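Local coordinates for takeout-like protein 1 (Epiphyas postvittana, PDB 3E8T), which probably serves as a carrier of hydrophobic ligands, with ubiquinone-8 held along an internal pocket, at residues 84-89 with 122-127; 89-94 with 116-121; 139-144 with 207-212. All blocks are in the same frame, centred on the assembly; numbering follows the deposited sequence. Where two conformers were deposited one is given.

Of the strands involved, 82-100 comes first, and 113-133 returns antiparallel to it. Contact 2 (89-94 with 116-121) closes the shorter loop, and contact 1 (84-89 with 122-127) closes a longer one that encloses it, so the two form successive stages of one strand pairing and share Leu89. Their centres lie about 15 Å apart. Contact 3 opens only after contact 1 has closed: strand 139-153, next to 113-133 in the sheet, meets the end of helix 182-211 and ties the C-terminal helical region to the sheet. Val127 and Phe143 touch between contacts 1 and 3. Contacts 2 and 3 lie on opposite sides of the chain's centre, and all three touch ubiquinone-8.

Contact 1: 84-89 with 122-127; sequences EVDFHL and HIHLVV. With UQ8 (Ubiquinone-8), chain B.
On the apolar face of this antiparallel strand pair, Phe87 CG occupies the crowded position between the backbone N and the carbonyl carbon (chi1 61°), which lays the ring alongside Ile123. Ile123 CB stands over one face of the ring in a CH-pi contact, 3.8 Å from the Phe87 centroid and offset toward the rim. Ubiquinone-8 continues this surface: its tail atom C17 comes 3.5 Å from Phe87 CZ, and its methyl C15 lies 3.5 Å from Leu125 CD2. Phe87, Leu89 and Leu125 thus belong to the ligand pocket, on the inner face of the curved antiparallel sheet.

The opposite face, with Glu84, Asp86, His88, His122 and His124, is largely polar. His124 ND1 donates a nearly straight hydrogen bond (170°) of 2.7 Å to Asp86 OD1, which lies in the imidazole plane but is met from above the carboxylate plane. A water that also donates to Ile123 O gives Asp86 OD1 a second donor. A second water bonds His124 NE2 and, weakly, Glu84 OE2. His88 CB sits over the centre of the His122 ring, 3.4 Å from its centroid, while the two imidazoles are slid apart and barely overlap. Asp72 of strand 54-77 hydrogen-bonds His88 ND1.

Paired backbone hydrogen bonds at Val85-Leu125 and Phe87-Ile123 set this register. With the Asp86 carboxylate accepting from ND1, a positive charge on His124 would probably be stabilised, away from the hydrophobic tail.

Contact 2: 89-94 with 116-121; sequences LDATVK and LKLKNI. With UQ8 (Ubiquinone-8), chain B.
Ile121 places CG1 anti to the backbone N (chi1 -175°) and continues extended, which carries CD1 to within 3.2 Å of the ubiquinone-8 methyl C30. The same rotation puts Ile121 CG2 in the crowded position, where it rests 3.2 Å from Leu89 O. Leu89 has its CG in the equivalent crowded position (chi1 69°), so that Leu89 CD2 meets Ile121 CG2 at 3.7 Å, the two side chains lying side by side and pointing the same way. Leu89 CD2 also lies 3.9 Å from the tail methyl C25.

Leu118 and Leu116 extend this lining. Leu118 CD2 touches C35 of the ligand at 3.5 Å, and Leu116 CD2 approaches C34 at 3.8 Å. Ala91 and Val93 lie on the same face, with Leu58 and Leu63 of strand 54-77 against Val93. The arrangement belongs to the curved antiparallel sheet wrapped around a long helix that is characteristic of the takeout and juvenile-hormone-binding family, here forming a wall of the lipid tunnel.

Paired hydrogen bonds join Val93 with Leu116 and Ala91 with Leu118, but beyond them the register slips by one residue at a beta bulge, and Leu89 pairs with Ile121. The chain turns a corner at Lys119 and Asn120, where Asn120 adopts a left-handed backbone (phi 59°). Asp90 OD1 receives Asn120 N at 2.9 Å, nearly along its C-O axis, a side-chain bond that fastens this corner to the neighbouring strand. The Asn120 side chain leaves the backbone away from strand 89-94, and its ND2 is hydrogen-bonded to Asp154.

Contact 3: 139-144 with 207-212; sequences DHVIFK and HFLAKV. With UQ8 (Ubiquinone-8), chain B.
Leu209 is the chief link between two parts of the helix-and-curved-sheet fold of the takeout family: segment 207-211 of helix 182-211 runs roughly antiparallel to strand segment 139-144 (160° between N-to-C directions). Its CB rests 3.5 Å from Val141 O. With CG anti to the carbonyl carbon (chi1 -68°), the branch reaches the quinone end of the ligand: CG lies 3.6 Å from the ring methyl C1M of ubiquinone-8. Leu209 CD1 presses closest, 3.2 Å from that C1M. It also sits over one face of Phe143 in a CH-pi contact, 3.9 Å from the ring centroid and 30° off the normal. Leu209 CD2 is also near the methyl and lies 3.8 Å from the quinone oxygen O2. One leucine thus packs against both the strand's aromatic ring and the ligand head.

Beside it, Ile142 CD1 meets Ala210 CB. The carbonyls of Leu209, Ala210 and Val212 gather round the His140 ring, which would tend to favour positive charge on the imidazole. Val212 O approaches the edge of that ring. Water carries the polar link: one molecule accepts from Val141 N and donates to Leu209 O, and another bonds His140 NE2 at 2.8 Å while donating to Lys211 O. Ala210 O stands above the centre of the His140 imidazole, 3.3 Å from His140 CD2.

Contact 1: 84-89 with 122-127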
# COMPACT_ATOMS: atom_id res chain seq x y z
N GLU A 84 -2.66 -11.36 -10.68
CA GLU A 84 -3.51 -10.99 -9.55
C GLU A 84 -2.86 -11.46 -8.28
O GLU A 84 -2.52 -12.65 -8.16
CB GLU A 84 -4.87 -11.65 -9.66
CG GLU A 84 -5.68 -11.22 -10.88
CD GLU A 84 -7.14 -11.64 -10.82
OE1 GLU A 84 -7.62 -12.11 -9.76
OE2 GLU A 84 -7.85 -11.46 -11.86
N VAL A 85 -2.68 -10.52 -7.33
CA VAL A 85 -2.08 -10.78 -6.04
C VAL A 85 -3.06 -10.37 -4.94
O VAL A 85 -3.51 -9.22 -4.88
CB VAL A 85 -0.73 -10.02 -5.84
CG1 VAL A 85 -0.10 -10.43 -4.58
CG2 VAL A 85 0.24 -10.23 -7.03
N ASP A 86 -3.39 -11.33 -4.08
CA ASP A 86 -4.23 -11.09 -2.92
C ASP A 86 -3.36 -11.25 -1.69
O ASP A 86 -2.65 -12.24 -1.56
CB ASP A 86 -5.36 -12.12 -2.88
CG ASP A 86 -6.36 -11.91 -3.95
OD1 ASP A 86 -7.06 -10.90 -3.85
OD2 ASP A 86 -6.46 -12.72 -4.88
N PHE A 87 -3.37 -10.27 -0.80
CA PHE A 87 -2.59 -10.36 0.43
C PHE A 87 -3.25 -9.58 1.54
O PHE A 87 -4.19 -8.82 1.30
CB PHE A 87 -1.13 -9.88 0.21
CG PHE A 87 -0.97 -8.45 -0.23
CD1 PHE A 87 -0.60 -7.48 0.68
CD2 PHE A 87 -1.15 -8.09 -1.57
CE1 PHE A 87 -0.39 -6.17 0.30
CE2 PHE A 87 -0.95 -6.76 -1.96
CZ PHE A 87 -0.59 -5.82 -0.99
N HIS A 88 -2.75 -9.75 2.75
CA HIS A 88 -3.27 -9.01 3.88
C HIS A 88 -2.19 -8.73 4.89
O HIS A 88 -1.13 -9.36 4.88
CB HIS A 88 -4.47 -9.73 4.51
CG HIS A 88 -4.11 -11.03 5.17
ND1 HIS A 88 -4.06 -12.24 4.50
CD2 HIS A 88 -3.76 -11.29 6.45
CE1 HIS A 88 -3.71 -13.20 5.36
NE2 HIS A 88 -3.52 -12.65 6.54
N LEU A 89 -2.45 -7.73 5.75
CA LEU A 89 -1.48 -7.33 6.76
C LEU A 89 -2.12 -6.43 7.79
O LEU A 89 -3.25 -5.96 7.60
CB LEU A 89 -0.31 -6.58 6.10
CG LEU A 89 -0.63 -5.18 5.52
CD1 LEU A 89 0.68 -4.44 5.35
CD2 LEU A 89 -1.36 -5.26 4.21
N HIS A 122 -7.03 -6.30 3.77
CA HIS A 122 -6.87 -7.13 2.60
C HIS A 122 -6.77 -6.28 1.37
O HIS A 122 -7.48 -5.28 1.23
CB HIS A 122 -8.04 -8.09 2.50
CG HIS A 122 -7.98 -9.19 3.51
ND1 HIS A 122 -7.81 -10.52 3.17
CD2 HIS A 122 -7.92 -9.16 4.86
CE1 HIS A 122 -7.70 -11.25 4.27
NE2 HIS A 122 -7.80 -10.46 5.31
N ILE A 123 -5.80 -6.62 0.52
CA ILE A 123 -5.49 -5.90 -0.67
C ILE A 123 -5.59 -6.84 -1.88
O ILE A 123 -5.12 -7.95 -1.83
CB ILE A 123 -4.07 -5.30 -0.65
CG1 ILE A 123 -3.88 -4.43 0.58
CG2 ILE A 123 -3.75 -4.54 -1.90
CD1 ILE A 123 -4.67 -3.23 0.62
N HIS A 124 -6.24 -6.39 -2.93
CA HIS A 124 -6.33 -7.09 -4.22
C HIS A 124 -5.65 -6.22 -5.28
O HIS A 124 -6.11 -5.13 -5.61
CB HIS A 124 -7.80 -7.37 -4.59
CG HIS A 124 -7.99 -8.10 -5.89
ND1 HIS A 124 -7.76 -9.45 -6.01
CD2 HIS A 124 -8.40 -7.67 -7.11
CE1 HIS A 124 -8.01 -9.82 -7.26
NE2 HIS A 124 -8.42 -8.77 -7.94
N LEU A 125 -4.52 -6.71 -5.78
CA LEU A 125 -3.71 -6.01 -6.77
C LEU A 125 -3.78 -6.76 -8.09
O LEU A 125 -3.59 -7.97 -8.13
CB LEU A 125 -2.25 -5.98 -6.28
CG LEU A 125 -1.17 -5.55 -7.25
CD1 LEU A 125 -1.30 -4.04 -7.53
CD2 LEU A 125 0.20 -5.91 -6.69
N VAL A 126 -4.04 -6.05 -9.18
CA VAL A 126 -3.98 -6.60 -10.52
C VAL A 126 -2.97 -5.79 -11.31
O VAL A 126 -3.03 -4.55 -11.28
CB VAL A 126 -5.35 -6.58 -11.21
CG1 VAL A 126 -5.23 -7.28 -12.59
CG2 VAL A 126 -6.42 -7.20 -10.31
N VAL A 127 -2.04 -6.47 -11.97
CA VAL A 127 -1.02 -5.80 -12.76
C VAL A 127 -1.05 -6.37 -14.16
O VAL A 127 -1.11 -7.59 -14.34
CB VAL A 127 0.36 -6.06 -12.17
CG1 VAL A 127 1.50 -5.55 -13.08
CG2 VAL A 127 0.47 -5.49 -10.74
C45 UQ8 B . -7.91 13.05 9.76
C44 UQ8 B . -9.24 12.36 9.44
C46 UQ8 B . -10.29 12.86 10.40
C43 UQ8 B . -9.16 10.85 9.48
C42 UQ8 B . -7.91 10.34 8.75
C41 UQ8 B . -8.08 10.54 7.25
C39 UQ8 B . -7.63 9.31 6.49
C40 UQ8 B . -6.55 9.40 5.41
C38 UQ8 B . -8.24 8.11 6.73
C37 UQ8 B . -7.90 6.92 6.10
C36 UQ8 B . -8.62 5.83 6.90
C34 UQ8 B . -8.23 4.43 6.47
C35 UQ8 B . -8.69 3.41 7.29
C33 UQ8 B . -7.39 4.21 5.38
C32 UQ8 B . -6.97 3.00 4.83
C31 UQ8 B . -5.61 3.25 4.11
C29 UQ8 B . -5.12 2.04 3.33
C30 UQ8 B . -6.10 1.22 2.44
C28 UQ8 B . -3.78 1.67 3.41
C27 UQ8 B . -3.20 0.59 2.76
C26 UQ8 B . -1.73 0.85 2.43
C24 UQ8 B . -1.05 -0.43 1.93
C25 UQ8 B . -0.81 -1.62 2.88
C23 UQ8 B . -0.67 -0.52 0.61
C22 UQ8 B . -0.03 -1.60 -0.02
C21 UQ8 B . 0.08 -1.37 -1.53
C19 UQ8 B . 0.42 -2.61 -2.35
C20 UQ8 B . 0.34 -2.36 -3.86
C18 UQ8 B . 1.74 -3.27 -1.93
C17 UQ8 B . 2.10 -4.45 -2.85
C16 UQ8 B . 3.12 -5.42 -2.21
C14 UQ8 B . 3.69 -6.31 -3.31
C15 UQ8 B . 2.75 -6.83 -4.41
C13 UQ8 B . 5.04 -6.64 -3.34
C12 UQ8 B . 5.60 -7.44 -4.33
C11 UQ8 B . 6.85 -8.22 -3.87
C9 UQ8 B . 7.06 -9.49 -4.71
C10 UQ8 B . 6.30 -9.45 -6.04
C8 UQ8 B . 8.56 -9.68 -4.94
C7 UQ8 B . 8.98 -9.44 -6.39
C6 UQ8 B . 8.76 -10.67 -7.31
C1 UQ8 B . 8.20 -10.48 -8.58
C1M UQ8 B . 7.84 -9.19 -8.96
C2 UQ8 B . 7.97 -11.56 -9.45
O2 UQ8 B . 7.48 -11.40 -10.57
C3 UQ8 B . 8.33 -12.84 -9.06
O3 UQ8 B . 8.11 -13.89 -9.91
C3M UQ8 B . 9.21 -14.02 -10.81
C4 UQ8 B . 8.88 -13.06 -7.81
O4 UQ8 B . 9.22 -14.33 -7.45
C4M UQ8 B . 8.11 -15.22 -7.60
C5 UQ8 B . 9.10 -11.98 -6.94
O5 UQ8 B . 9.60 -12.20 -5.83
O HOH W 1 -9.46 -9.03 -10.40
O HOH W 2 -7.28 -9.71 -1.16

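Contact 2: 89-94 with 116-121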
# COMPACT_ATOMS: atom_id res chain seq x y z
N LEU A 89 -2.45 -7.73 5.75
CA LEU A 89 -1.48 -7.33 6.76
C LEU A 89 -2.12 -6.43 7.79
O LEU A 89 -3.25 -5.96 7.60
CB LEU A 89 -0.31 -6.58 6.10
CG LEU A 89 -0.63 -5.18 5.52
CD1 LEU A 89 0.68 -4.44 5.35
CD2 LEU A 89 -1.36 -5.26 4.21
N ASP A 90 -1.44 -6.28 8.91
CA ASP A 90 -1.64 -5.16 9.81
C ASP A 90 -0.69 -4.07 9.42
O ASP A 90 0.45 -4.35 9.08
CB ASP A 90 -1.41 -5.55 11.28
CG ASP A 90 -2.35 -6.63 11.78
OD1 ASP A 90 -3.40 -6.88 11.17
OD2 ASP A 90 -2.00 -7.22 12.85
N ALA A 91 -1.13 -2.82 9.46
CA ALA A 91 -0.26 -1.73 9.06
C ALA A 91 -0.51 -0.52 9.90
O ALA A 91 -1.54 -0.40 10.56
CB ALA A 91 -0.57 -1.38 7.63
N THR A 92 0.45 0.38 9.87
CA THR A 92 0.30 1.66 10.52
C THR A 92 0.68 2.75 9.52
O THR A 92 1.63 2.59 8.77
CB THR A 92 1.13 1.80 11.86
OG1 THR A 92 0.63 0.93 12.88
CG2 THR A 92 0.99 3.16 12.44
N VAL A 93 -0.07 3.83 9.54
CA VAL A 93 0.24 5.05 8.76
C VAL A 93 0.45 6.19 9.74
O VAL A 93 -0.40 6.42 10.60
CB VAL A 93 -0.87 5.39 7.77
CG1 VAL A 93 -0.43 6.56 6.92
CG2 VAL A 93 -1.24 4.20 6.90
N LYS A 94 1.60 6.83 9.64
CA LYS A 94 1.96 7.92 10.51
C LYS A 94 2.35 9.14 9.72
O LYS A 94 2.70 9.04 8.55
CB LYS A 94 3.12 7.52 11.45
CG LYS A 94 2.80 6.38 12.42
CD LYS A 94 4.04 6.05 13.31
CE LYS A 94 3.71 5.07 14.39
NZ LYS A 94 4.91 4.41 15.03
N LEU A 116 -2.41 5.92 12.52
CA LEU A 116 -3.55 5.19 12.09
C LEU A 116 -3.15 3.70 12.11
O LEU A 116 -2.22 3.32 11.39
CB LEU A 116 -3.94 5.67 10.67
CG LEU A 116 -4.98 4.87 9.89
CD1 LEU A 116 -6.28 4.92 10.71
CD2 LEU A 116 -5.16 5.45 8.52
N LYS A 117 -3.87 2.90 12.87
CA LYS A 117 -3.58 1.47 12.94
C LYS A 117 -4.66 0.72 12.20
O LYS A 117 -5.83 0.98 12.41
CB LYS A 117 -3.57 1.00 14.39
CG LYS A 117 -2.58 1.71 15.30
CD LYS A 117 -2.68 1.23 16.73
CE LYS A 117 -2.30 -0.24 16.89
NZ LYS A 117 -2.26 -0.72 18.35
N LEU A 118 -4.26 -0.15 11.29
CA LEU A 118 -5.16 -0.90 10.46
C LEU A 118 -4.95 -2.39 10.76
O LEU A 118 -3.84 -2.89 10.70
CB LEU A 118 -4.84 -0.67 8.98
CG LEU A 118 -4.86 0.76 8.53
CD1 LEU A 118 -4.32 0.91 7.10
CD2 LEU A 118 -6.22 1.38 8.67
N LYS A 119 -6.02 -3.09 11.10
CA LYS A 119 -5.93 -4.50 11.45
C LYS A 119 -6.63 -5.31 10.38
O LYS A 119 -7.79 -5.11 10.09
CB LYS A 119 -6.57 -4.75 12.80
CG LYS A 119 -6.37 -6.17 13.29
CD LYS A 119 -6.93 -6.43 14.66
CE LYS A 119 -6.54 -7.89 15.09
NZ LYS A 119 -7.21 -8.46 16.32
N ASN A 120 -5.88 -6.24 9.81
CA ASN A 120 -6.36 -7.18 8.83
C ASN A 120 -6.90 -6.45 7.62
O ASN A 120 -8.04 -6.67 7.18
CB ASN A 120 -7.39 -8.13 9.45
CG ASN A 120 -7.60 -9.39 8.65
OD1 ASN A 120 -6.76 -9.78 7.86
ND2 ASN A 120 -8.74 -10.01 8.87
N ILE A 121 -6.04 -5.64 7.01
CA ILE A 121 -6.38 -5.05 5.75
C ILE A 121 -6.05 -6.03 4.62
O ILE A 121 -4.92 -6.50 4.55
CB ILE A 121 -5.80 -3.60 5.57
CG1 ILE A 121 -6.31 -3.01 4.25
CG2 ILE A 121 -4.31 -3.61 5.67
CD1 ILE A 121 -5.97 -1.51 4.10
C45 UQ8 B . -7.91 13.05 9.76
C44 UQ8 B . -9.24 12.36 9.44
C46 UQ8 B . -10.29 12.86 10.40
C43 UQ8 B . -9.16 10.85 9.48
C42 UQ8 B . -7.91 10.34 8.75
C41 UQ8 B . -8.08 10.54 7.25
C39 UQ8 B . -7.63 9.31 6.49
C40 UQ8 B . -6.55 9.40 5.41
C38 UQ8 B . -8.24 8.11 6.73
C37 UQ8 B . -7.90 6.92 6.10
C36 UQ8 B . -8.62 5.83 6.90
C34 UQ8 B . -8.23 4.43 6.47
C35 UQ8 B . -8.69 3.41 7.29
C33 UQ8 B . -7.39 4.21 5.38
C32 UQ8 B . -6.97 3.00 4.83
C31 UQ8 B . -5.61 3.25 4.11
C29 UQ8 B . -5.12 2.04 3.33
C30 UQ8 B . -6.10 1.22 2.44
C28 UQ8 B . -3.78 1.67 3.41
C27 UQ8 B . -3.20 0.59 2.76
C26 UQ8 B . -1.73 0.85 2.43
C24 UQ8 B . -1.05 -0.43 1.93
C25 UQ8 B . -0.81 -1.62 2.88
C23 UQ8 B . -0.67 -0.52 0.61
C22 UQ8 B . -0.03 -1.60 -0.02
C21 UQ8 B . 0.08 -1.37 -1.53
C19 UQ8 B . 0.42 -2.61 -2.35
C20 UQ8 B . 0.34 -2.36 -3.86
C18 UQ8 B . 1.74 -3.27 -1.93
C17 UQ8 B . 2.10 -4.45 -2.85
C16 UQ8 B . 3.12 -5.42 -2.21
C14 UQ8 B . 3.69 -6.31 -3.31
C15 UQ8 B . 2.75 -6.83 -4.41
C13 UQ8 B . 5.04 -6.64 -3.34
C12 UQ8 B . 5.60 -7.44 -4.33
C11 UQ8 B . 6.85 -8.22 -3.87
C9 UQ8 B . 7.06 -9.49 -4.71
C10 UQ8 B . 6.30 -9.45 -6.04
C8 UQ8 B . 8.56 -9.68 -4.94
C7 UQ8 B . 8.98 -9.44 -6.39
C6 UQ8 B . 8.76 -10.67 -7.31
C1 UQ8 B . 8.20 -10.48 -8.58
C1M UQ8 B . 7.84 -9.19 -8.96
C2 UQ8 B . 7.97 -11.56 -9.45
O2 UQ8 B . 7.48 -11.40 -10.57
C3 UQ8 B . 8.33 -12.84 -9.06
O3 UQ8 B . 8.11 -13.89 -9.91
C3M UQ8 B . 9.21 -14.02 -10.81
C4 UQ8 B . 8.88 -13.06 -7.81
O4 UQ8 B . 9.22 -14.33 -7.45
C4M UQ8 B . 8.11 -15.22 -7.60
C5 UQ8 B . 9.10 -11.98 -6.94
O5 UQ8 B . 9.60 -12.20 -5.83

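Contact 3: 139-144 with 207-212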
# COMPACT_ATOMS: atom_id res chain seq x y z
N ASP A 139 15.06 -11.24 -22.08
CA ASP A 139 13.65 -11.12 -21.77
C ASP A 139 13.43 -10.69 -20.32
O ASP A 139 14.02 -11.21 -19.39
CB ASP A 139 12.94 -12.45 -22.02
CG ASP A 139 12.83 -12.78 -23.52
OD1 ASP A 139 13.29 -12.00 -24.38
OD2 ASP A 139 12.26 -13.84 -23.83
N HIS A 140 12.54 -9.74 -20.15
CA HIS A 140 12.12 -9.23 -18.85
C HIS A 140 10.61 -9.13 -18.80
O HIS A 140 9.98 -8.83 -19.82
CB HIS A 140 12.63 -7.82 -18.62
CG HIS A 140 14.12 -7.73 -18.53
ND1 HIS A 140 14.92 -7.39 -19.59
CD2 HIS A 140 14.95 -7.93 -17.48
CE1 HIS A 140 16.19 -7.41 -19.21
NE2 HIS A 140 16.24 -7.72 -17.93
N VAL A 141 10.05 -9.26 -17.60
CA VAL A 141 8.65 -8.88 -17.37
C VAL A 141 8.59 -7.38 -17.14
O VAL A 141 9.21 -6.87 -16.22
CB VAL A 141 8.10 -9.59 -16.16
CG1 VAL A 141 6.72 -9.03 -15.73
CG2 VAL A 141 7.98 -11.04 -16.46
N ILE A 142 7.81 -6.69 -17.98
CA ILE A 142 7.67 -5.27 -17.93
C ILE A 142 6.25 -4.92 -17.46
O ILE A 142 5.31 -5.10 -18.18
CB ILE A 142 8.03 -4.59 -19.26
CG1 ILE A 142 9.43 -5.00 -19.72
CG2 ILE A 142 7.91 -3.05 -19.14
CD1 ILE A 142 10.55 -4.60 -18.75
N PHE A 143 6.15 -4.45 -16.24
CA PHE A 143 4.87 -4.01 -15.71
C PHE A 143 4.37 -2.76 -16.41
O PHE A 143 5.14 -1.84 -16.67
CB PHE A 143 5.00 -3.70 -14.23
CG PHE A 143 4.98 -4.88 -13.32
CD1 PHE A 143 4.99 -6.17 -13.77
CD2 PHE A 143 4.86 -4.65 -11.93
CE1 PHE A 143 4.91 -7.25 -12.88
CE2 PHE A 143 4.78 -5.70 -11.05
CZ PHE A 143 4.83 -6.99 -11.51
N LYS A 144 3.06 -2.70 -16.67
CA LYS A 144 2.47 -1.62 -17.43
C LYS A 144 1.50 -0.81 -16.57
O LYS A 144 1.69 0.43 -16.38
CB LYS A 144 1.76 -2.17 -18.67
CG LYS A 144 2.70 -2.86 -19.64
CD LYS A 144 3.79 -1.96 -20.20
CE LYS A 144 4.67 -2.71 -21.19
NZ LYS A 144 5.70 -1.78 -21.83
N HIS A 207 10.62 -1.33 -11.73
CA HIS A 207 12.04 -1.09 -11.94
C HIS A 207 12.86 -2.34 -11.72
O HIS A 207 13.78 -2.67 -12.52
CB HIS A 207 12.46 0.01 -10.95
CG HIS A 207 13.93 0.27 -10.94
ND1 HIS A 207 14.59 0.86 -11.99
CD2 HIS A 207 14.85 0.00 -9.99
CE1 HIS A 207 15.87 0.97 -11.67
NE2 HIS A 207 16.06 0.43 -10.48
N PHE A 208 12.57 -3.04 -10.63
CA PHE A 208 13.33 -4.25 -10.28
C PHE A 208 13.16 -5.30 -11.36
O PHE A 208 14.14 -5.88 -11.88
CB PHE A 208 12.82 -4.79 -8.93
CG PHE A 208 13.35 -6.17 -8.55
CD1 PHE A 208 14.58 -6.28 -8.00
CD2 PHE A 208 12.60 -7.35 -8.75
CE1 PHE A 208 15.10 -7.52 -7.65
CE2 PHE A 208 13.10 -8.56 -8.41
CZ PHE A 208 14.37 -8.65 -7.86
N LEU A 209 11.92 -5.57 -11.76
CA LEU A 209 11.70 -6.57 -12.79
C LEU A 209 12.23 -6.19 -14.16
O LEU A 209 12.60 -7.04 -14.97
CB LEU A 209 10.22 -6.97 -12.88
CG LEU A 209 9.69 -7.71 -11.69
CD1 LEU A 209 8.18 -7.84 -11.83
CD2 LEU A 209 10.33 -9.11 -11.55
N ALA A 210 12.33 -4.91 -14.44
CA ALA A 210 12.91 -4.47 -15.72
C ALA A 210 14.42 -4.69 -15.80
O ALA A 210 14.97 -4.64 -16.89
CB ALA A 210 12.55 -2.99 -16.01
N LYS A 211 15.06 -4.93 -14.68
CA LYS A 211 16.51 -5.12 -14.66
C LYS A 211 16.96 -6.51 -14.28
O LYS A 211 18.16 -6.79 -14.41
CB LYS A 211 17.17 -4.09 -13.74
CG LYS A 211 17.07 -4.36 -12.25
CD LYS A 211 17.31 -3.13 -11.34
CE LYS A 211 18.68 -2.53 -11.55
NZ LYS A 211 19.83 -3.48 -11.23
N VAL A 212 16.05 -7.41 -13.91
CA VAL A 212 16.36 -8.78 -13.55
C VAL A 212 15.76 -9.69 -14.63
O VAL A 212 14.57 -9.69 -14.83
CB VAL A 212 15.86 -9.17 -12.16
CG1 VAL A 212 16.25 -10.59 -11.87
CG2 VAL A 212 16.49 -8.23 -11.10
C45 UQ8 B . -7.91 13.05 9.76
C44 UQ8 B . -9.24 12.36 9.44
C46 UQ8 B . -10.29 12.86 10.40
C43 UQ8 B . -9.16 10.85 9.48
C42 UQ8 B . -7.91 10.34 8.75
C41 UQ8 B . -8.08 10.54 7.25
C39 UQ8 B . -7.63 9.31 6.49
C40 UQ8 B . -6.55 9.40 5.41
C38 UQ8 B . -8.24 8.11 6.73
C37 UQ8 B . -7.90 6.92 6.10
C36 UQ8 B . -8.62 5.83 6.90
C34 UQ8 B . -8.23 4.43 6.47
C35 UQ8 B . -8.69 3.41 7.29
C33 UQ8 B . -7.39 4.21 5.38
C32 UQ8 B . -6.97 3.00 4.83
C31 UQ8 B . -5.61 3.25 4.11
C29 UQ8 B . -5.12 2.04 3.33
C30 UQ8 B . -6.10 1.22 2.44
C28 UQ8 B . -3.78 1.67 3.41
C27 UQ8 B . -3.20 0.59 2.76
C26 UQ8 B . -1.73 0.85 2.43
C24 UQ8 B . -1.05 -0.43 1.93
C25 UQ8 B . -0.81 -1.62 2.88
C23 UQ8 B . -0.67 -0.52 0.61
C22 UQ8 B . -0.03 -1.60 -0.02
C21 UQ8 B . 0.08 -1.37 -1.53
C19 UQ8 B . 0.42 -2.61 -2.35
C20 UQ8 B . 0.34 -2.36 -3.86
C18 UQ8 B . 1.74 -3.27 -1.93
C17 UQ8 B . 2.10 -4.45 -2.85
C16 UQ8 B . 3.12 -5.42 -2.21
C14 UQ8 B . 3.69 -6.31 -3.31
C15 UQ8 B . 2.75 -6.83 -4.41
C13 UQ8 B . 5.04 -6.64 -3.34
C12 UQ8 B . 5.60 -7.44 -4.33
C11 UQ8 B . 6.85 -8.22 -3.87
C9 UQ8 B . 7.06 -9.49 -4.71
C10 UQ8 B . 6.30 -9.45 -6.04
C8 UQ8 B . 8.56 -9.68 -4.94
C7 UQ8 B . 8.98 -9.44 -6.39
C6 UQ8 B . 8.76 -10.67 -7.31
C1 UQ8 B . 8.20 -10.48 -8.58
C1M UQ8 B . 7.84 -9.19 -8.96
C2 UQ8 B . 7.97 -11.56 -9.45
O2 UQ8 B . 7.48 -11.40 -10.57
C3 UQ8 B . 8.33 -12.84 -9.06
O3 UQ8 B . 8.11 -13.89 -9.91
C3M UQ8 B . 9.21 -14.02 -10.81
C4 UQ8 B . 8.88 -13.06 -7.81
O4 UQ8 B . 9.22 -14.33 -7.45
C4M UQ8 B . 8.11 -15.22 -7.60
C5 UQ8 B . 9.10 -11.98 -6.94
O5 UQ8 B . 9.60 -12.20 -5.83
O HOH W 3 18.90 -7.69 -17.16
O HOH W 4 11.88 -9.63 -15.43